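Side-chain contact in adenylate kinase (Cryptosporidium parvum Iowa II, PDB 3BE4), which probably transfers a phosphoryl group from ATP to AMP, and is captured here with the two-substrate mimic bis(adenosine)-5'-pentaphosphate: residues Cys22-Lys27 against Glu211-Ile216. Residues are numbered along the deposited sequence; the frame is centred on the assembly and turned at random. Where two conformers were deposited one is given.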
loop_
_atom_site.group_PDB
_atom_site.type_symbol
_atom_site.label_atom_id
_atom_site.label_comp_id
_atom_site.label_asym_id
_atom_site.label_seq_id
_atom_site.Cartn_x
_atom_site.Cartn_y
_atom_site.Cartn_z
ATOM N N CYS A 22 2.659 6.670 -3.088
ATOM C CA CYS A 22 1.397 7.297 -2.608
ATOM C C CYS A 22 1.633 8.714 -2.064
ATOM O O CYS A 22 0.724 9.491 -1.988
ATOM C CB CYS A 22 0.633 6.443 -1.629
ATOM S SG CYS A 22 -0.054 5.019 -2.428
ATOM N N GLU A 23 2.851 8.988 -1.627
ATOM C CA GLU A 23 3.140 10.346 -1.198
ATOM C C GLU A 23 2.932 11.313 -2.333
ATOM O O GLU A 23 2.343 12.399 -2.109
ATOM C CB GLU A 23 4.587 10.465 -0.643
ATOM C CG GLU A 23 4.932 11.959 -0.361
ATOM C CD GLU A 23 4.838 12.190 1.157
ATOM O OE1 GLU A 23 3.927 11.574 1.827
ATOM O OE2 GLU A 23 5.734 12.920 1.676
ATOM N N PHE A 24 3.451 11.056 -3.534
ATOM C CA PHE A 24 3.224 12.062 -4.630
ATOM C C PHE A 24 1.793 11.930 -5.044
ATOM O O PHE A 24 1.202 12.906 -5.425
ATOM C CB PHE A 24 4.173 12.066 -5.882
ATOM C CG PHE A 24 3.651 11.324 -7.105
ATOM C CD1 PHE A 24 3.870 9.941 -7.178
ATOM C CD2 PHE A 24 3.063 11.943 -8.165
ATOM C CE1 PHE A 24 3.438 9.131 -8.271
ATOM C CE2 PHE A 24 2.627 11.199 -9.279
ATOM C CZ PHE A 24 2.804 9.734 -9.337
ATOM N N ILE A 25 1.242 10.706 -5.131
ATOM C CA ILE A 25 -0.140 10.608 -5.651
ATOM C C ILE A 25 -1.136 11.377 -4.775
ATOM O O ILE A 25 -2.042 12.064 -5.282
ATOM C CB ILE A 25 -0.529 9.100 -5.719
ATOM C CG1 ILE A 25 0.277 8.365 -6.813
ATOM C CG2 ILE A 25 -2.047 8.947 -5.985
ATOM C CD1 ILE A 25 0.056 6.792 -6.761
ATOM N N LYS A 26 -1.035 11.304 -3.435
ATOM C CA LYS A 26 -1.914 12.026 -2.512
ATOM C C LYS A 26 -1.769 13.487 -2.784
ATOM O O LYS A 26 -2.789 14.219 -2.831
ATOM C CB LYS A 26 -1.330 11.897 -1.066
ATOM C CG LYS A 26 -1.773 10.844 -0.484
ATOM C CD LYS A 26 -0.895 10.551 0.803
ATOM C CE LYS A 26 -0.341 11.696 1.633
ATOM N NZ LYS A 26 0.241 11.037 2.945
ATOM N N LYS A 27 -0.559 13.926 -2.946
ATOM C CA LYS A 27 -0.316 15.354 -2.924
ATOM C C LYS A 27 -0.658 15.883 -4.330
ATOM O O LYS A 27 -1.394 16.883 -4.435
ATOM C CB LYS A 27 1.114 15.647 -2.555
ATOM N N GLU A 211 7.525 8.974 -12.733
ATOM C CA GLU A 211 7.167 9.324 -14.128
ATOM C C GLU A 211 6.381 8.241 -14.855
ATOM O O GLU A 211 5.457 8.569 -15.608
ATOM C CB GLU A 211 8.404 9.839 -14.929
ATOM C CG GLU A 211 8.995 11.183 -14.444
ATOM C CD GLU A 211 7.948 12.294 -14.240
ATOM O OE1 GLU A 211 7.192 12.548 -15.215
ATOM O OE2 GLU A 211 7.853 12.844 -13.086
ATOM N N GLN A 212 6.579 6.943 -14.617
ATOM C CA GLN A 212 5.795 6.008 -15.231
ATOM C C GLN A 212 4.375 5.992 -14.727
ATOM O O GLN A 212 3.472 5.673 -15.500
ATOM C CB GLN A 212 6.370 4.620 -15.000
ATOM C CG GLN A 212 7.684 4.329 -15.695
ATOM C CD GLN A 212 8.047 2.917 -15.225
ATOM O OE1 GLN A 212 7.536 1.928 -15.658
ATOM N NE2 GLN A 212 8.871 2.889 -14.143
ATOM N N ILE A 213 4.207 6.246 -13.438
ATOM C CA ILE A 213 2.898 6.371 -12.917
ATOM C C ILE A 213 2.131 7.579 -13.482
ATOM O O ILE A 213 0.950 7.416 -13.869
ATOM C CB ILE A 213 2.887 6.318 -11.354
ATOM C CG1 ILE A 213 3.354 4.899 -10.950
ATOM C CG2 ILE A 213 1.427 6.690 -10.844
ATOM C CD1 ILE A 213 3.546 4.862 -9.398
ATOM N N LYS A 214 2.776 8.698 -13.572
ATOM C CA LYS A 214 2.139 9.888 -14.184
ATOM C C LYS A 214 1.681 9.639 -15.630
ATOM O O LYS A 214 0.655 10.199 -16.084
ATOM C CB LYS A 214 3.079 11.075 -14.199
ATOM C CG LYS A 214 3.279 11.711 -12.837
ATOM C CD LYS A 214 4.404 12.682 -12.783
ATOM C CE LYS A 214 4.192 13.585 -11.608
ATOM N NZ LYS A 214 5.002 14.823 -11.665
ATOM N N LYS A 215 2.362 8.759 -16.351
ATOM C CA LYS A 215 1.963 8.440 -17.729
ATOM C C LYS A 215 0.693 7.670 -17.807
ATOM O O LYS A 215 -0.079 7.772 -18.803
ATOM C CB LYS A 215 3.071 7.589 -18.420
ATOM C CG LYS A 215 4.196 8.485 -18.925
ATOM C CD LYS A 215 5.237 7.617 -19.734
ATOM C CE LYS A 215 5.162 6.002 -19.539
ATOM N NZ LYS A 215 6.508 5.200 -19.219
ATOM N N ILE A 216 0.405 6.882 -16.779
ATOM C CA ILE A 216 -0.778 6.104 -16.702
ATOM C C ILE A 216 -1.968 6.874 -16.117
ATOM O O ILE A 216 -3.105 6.515 -16.425
ATOM C CB ILE A 216 -0.541 4.916 -15.712
ATOM C CG1 ILE A 216 0.343 3.838 -16.295
ATOM C CG2 ILE A 216 -1.907 4.184 -15.313
ATOM C CD1 ILE A 216 0.852 2.920 -15.229
#
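Phe24 reaches from helix 18-29 to helix 206-216, where its ring meets the branched side chain of Ile213 and the aliphatic chain of Lys214. Beyond CB, the ring is carried outward so that its far end, CE2 and CZ, does most of the touching; CG stays behind. CD2 approaches Lys214 CE at 4.0 Å, and the next atom, CE2, lies 3.7 Å from Lys214 CG and equally near its CE. At the tip, CZ meets Ile213 CG2 at 3.7 Å, a contact made at the ring edge, near the ring plane; on the return side CE1 is 4.1 Å from the same methyl. Ile213 presents this methyl with CG2 anti to the backbone N. One face of the ring is backed by its own neighbour, Ile25, whose CG1 sits above it toward the rim, while Ile25 CD1 comes within 4.3 Å of Ile213 CG2. In this P-loop kinase fold, helix 18-29 follows the phosphate-binding loop and helix 206-216 closes the chain; the short helical segments run at 41° to one another, their axes 11.2 Å apart at closest approach. Ile213 also packs on Ile116, Phe118 and Val200, joining the contact to strands 114-119 and 197-201 of the parallel sheet. Lys214 lies farther out: its chain, extended beyond CG, passes the ring obliquely with its methylenes, and NZ forms a salt bridge with Glu28, a second link to helix 18-29 beside the apolar one.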